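Local coordinates for protein myosin-I heavy chain (Dictyostelium discoideum, PDB 5EJR) that is an unconventional class VII myosin, an actin-based ATPase motor involved in phagocytosis and adhesion, represented here by a MyTH4-FERM module of its tail, at residues G1-S4 / Q5-W9. Sequence-based numbering, arbitrary orientation.
Sequences GTDS and QLAQW
Ser4 is the N-cap of helix 5-11, its OG turned to the open N-terminal end of the helix, where it accepts the backbone N-H of Ala7. That bond is nearly straight, 165° at the hydrogen, with Ala7 N and Ser4 OG 3.2 Å apart. What allows it is the Ser4 torsion: chi1 of 70° sets OG between the backbone N and the carbonyl carbon. The hydroxyl also lies against the methyl of Ala7, with Ser4 OG 3.5 Å from Ala7 CB. Asp3 touches the same methyl with both CB and OD1, each 3.9 Å from Ala7 CB. Gln8, one residue after Ala7, reaches back towards the incoming chain. Its chain runs extended beyond CG across the Ser4 carbonyl, bringing Gln8 CG to 3.4 Å from Ser4 O, and Gln8 NE2 then donates to Asp3 O at 2.9 Å. The amide arrives from above the Asp3 carbonyl plane, and the bond is bent, 138° at the hydrogen. The backbone N of Gln8 meanwhile closes the first helical turn on Ser4 O at 3.0 Å. Beyond the cap, Leu6 and Trp9 carry the helix onto Leu144 of helix 142-159, within the MyTH4 region. With alanine instead of Ser4, the N-H of Ala7 would probably lose its side-chain acceptor, and the Ala7 methyl its contact with OG. Side-chain oxygen and side-chain amide thus serve opposite roles here: one accepts from the helix start, the other fastens the incoming chain to it.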
ATOM      1  N   GLY A   1      14.128  34.946 -32.134  1.00 77.33           N
ATOM      2  CA  GLY A   1      15.377  35.687 -32.011  1.00 77.55           C
ATOM      3  C   GLY A   1      16.178  35.291 -30.789  1.00 80.42           C
ATOM      4  O   GLY A   1      17.192  34.595 -30.908  1.00 80.03           O
ATOM      5  N   THR A   2      15.720  35.723 -29.603  1.00 75.91           N
ATOM      6  CA  THR A   2      16.364  35.422 -28.318  1.00 74.92           C
ATOM      7  C   THR A   2      16.117  33.970 -27.897  1.00 76.40           C
ATOM      8  O   THR A   2      15.072  33.403 -28.227  1.00 75.04           O
ATOM      9  CB  THR A   2      15.909  36.407 -27.221  1.00 86.70           C
ATOM     10  OG1 THR A   2      14.493  36.309 -27.043  1.00 88.05           O
ATOM     11  CG2 THR A   2      16.316  37.853 -27.512  1.00 86.95           C
ATOM     12  N   ASP A   3      17.076  33.376 -27.157  1.00 72.03           N
ATOM     13  CA  ASP A   3      16.974  32.001 -26.663  1.00 70.49           C
ATOM     14  C   ASP A   3      15.856  31.874 -25.620  1.00 71.75           C
ATOM     15  O   ASP A   3      15.569  32.844 -24.904  1.00 72.18           O
ATOM     16  CB  ASP A   3      18.318  31.521 -26.080  1.00 72.67           C
ATOM     17  CG  ASP A   3      19.328  31.118 -27.135  1.00 86.05           C
ATOM     18  OD1 ASP A   3      19.298  29.945 -27.570  1.00 87.42           O
ATOM     19  OD2 ASP A   3      20.154  31.972 -27.521  1.00 91.90           O
ATOM     20  N   SER A   4      15.224  30.677 -25.544  1.00 64.06           N
ATOM     21  CA  SER A   4      14.139  30.379 -24.601  1.00 61.31           C
ATOM     22  C   SER A   4      14.629  30.440 -23.157  1.00 61.10           C
ATOM     23  O   SER A   4      15.839  30.440 -22.927  1.00 60.46           O
ATOM     24  CB  SER A   4      13.544  29.004 -24.888  1.00 63.24           C
ATOM     25  OG  SER A   4      14.445  27.960 -24.550  1.00 68.71           O
ATOM     26  N   GLN A   5      13.695  30.476 -22.183  1.00 55.73           N
ATOM     27  CA  GLN A   5      14.027  30.504 -20.754  1.00 54.19           C
ATOM     28  C   GLN A   5      14.804  29.245 -20.360  1.00 54.37           C
ATOM     29  O   GLN A   5      15.761  29.352 -19.593  1.00 52.63           O
ATOM     30  CB  GLN A   5      12.774  30.684 -19.887  1.00 55.23           C
ATOM     31  CG  GLN A   5      12.126  32.055 -20.013  1.00 80.83           C
ATOM     32  CD  GLN A   5      12.666  33.050 -19.018  1.00107.02           C
ATOM     33  OE1 GLN A   5      13.806  33.528 -19.123  1.00103.79           O
ATOM     34  NE2 GLN A   5      11.836  33.423 -18.053  1.00100.12           N
ATOM     35  N   LEU A   6      14.439  28.070 -20.938  1.00 49.49           N
ATOM     36  CA  LEU A   6      15.129  26.801 -20.686  1.00 48.18           C
ATOM     37  C   LEU A   6      16.575  26.835 -21.208  1.00 49.86           C
ATOM     38  O   LEU A   6      17.480  26.419 -20.488  1.00 48.01           O
ATOM     39  CB  LEU A   6      14.350  25.581 -21.248  1.00 47.54           C
ATOM     40  CG  LEU A   6      15.048  24.202 -21.178  1.00 51.23           C
ATOM     41  CD1 LEU A   6      15.174  23.692 -19.742  1.00 50.50           C
ATOM     42  CD2 LEU A   6      14.338  23.177 -22.019  1.00 52.71           C
ATOM     43  N   ALA A   7      16.783  27.330 -22.448  1.00 46.71           N
ATOM     44  CA  ALA A   7      18.102  27.453 -23.081  1.00 46.87           C
ATOM     45  C   ALA A   7      18.993  28.400 -22.283  1.00 52.13           C
ATOM     46  O   ALA A   7      20.173  28.102 -22.110  1.00 51.97           O
ATOM     47  CB  ALA A   7      17.956  27.944 -24.518  1.00 48.04           C
ATOM     48  N   GLN A   8      18.422  29.518 -21.765  1.00 49.51           N
ATOM     49  CA  GLN A   8      19.131  30.505 -20.936  1.00 50.06           C
ATOM     50  C   GLN A   8      19.612  29.870 -19.631  1.00 52.69           C
ATOM     51  O   GLN A   8      20.730  30.153 -19.190  1.00 52.55           O
ATOM     52  CB  GLN A   8      18.248  31.714 -20.633  1.00 51.86           C
ATOM     53  CG  GLN A   8      18.110  32.691 -21.802  1.00 66.77           C
ATOM     54  CD  GLN A   8      17.111  33.793 -21.527  1.00 93.50           C
ATOM     55  OE1 GLN A   8      16.935  34.257 -20.388  1.00 92.77           O
ATOM     56  NE2 GLN A   8      16.451  34.260 -22.577  1.00 85.35           N
ATOM     57  N   TRP A   9      18.770  28.985 -19.033  1.00 47.23           N
ATOM     58  CA  TRP A   9      19.077  28.239 -17.814  1.00 45.31           C
ATOM     59  C   TRP A   9      20.191  27.222 -18.114  1.00 48.73           C
ATOM     60  O   TRP A   9      21.120  27.086 -17.328  1.00 47.59           O
ATOM     61  CB  TRP A   9      17.798  27.544 -17.277  1.00 42.82           C
ATOM     62  CG  TRP A   9      18.019  26.617 -16.109  1.00 42.80           C
ATOM     63  CD1 TRP A   9      17.904  26.920 -14.784  1.00 44.88           C
ATOM     64  CD2 TRP A   9      18.370  25.229 -16.174  1.00 42.22           C
ATOM     65  NE1 TRP A   9      18.172  25.807 -14.018  1.00 43.20           N
ATOM     66  CE2 TRP A   9      18.435  24.749 -14.847  1.00 45.05           C
ATOM     67  CE3 TRP A   9      18.592  24.329 -17.230  1.00 43.93           C
ATOM     68  CZ2 TRP A   9      18.735  23.417 -14.550  1.00 44.69           C
ATOM     69  CZ3 TRP A   9      18.920  23.018 -16.935  1.00 45.17           C
ATOM     70  CH2 TRP A   9      19.000  22.575 -15.608  1.00 45.28           C
TER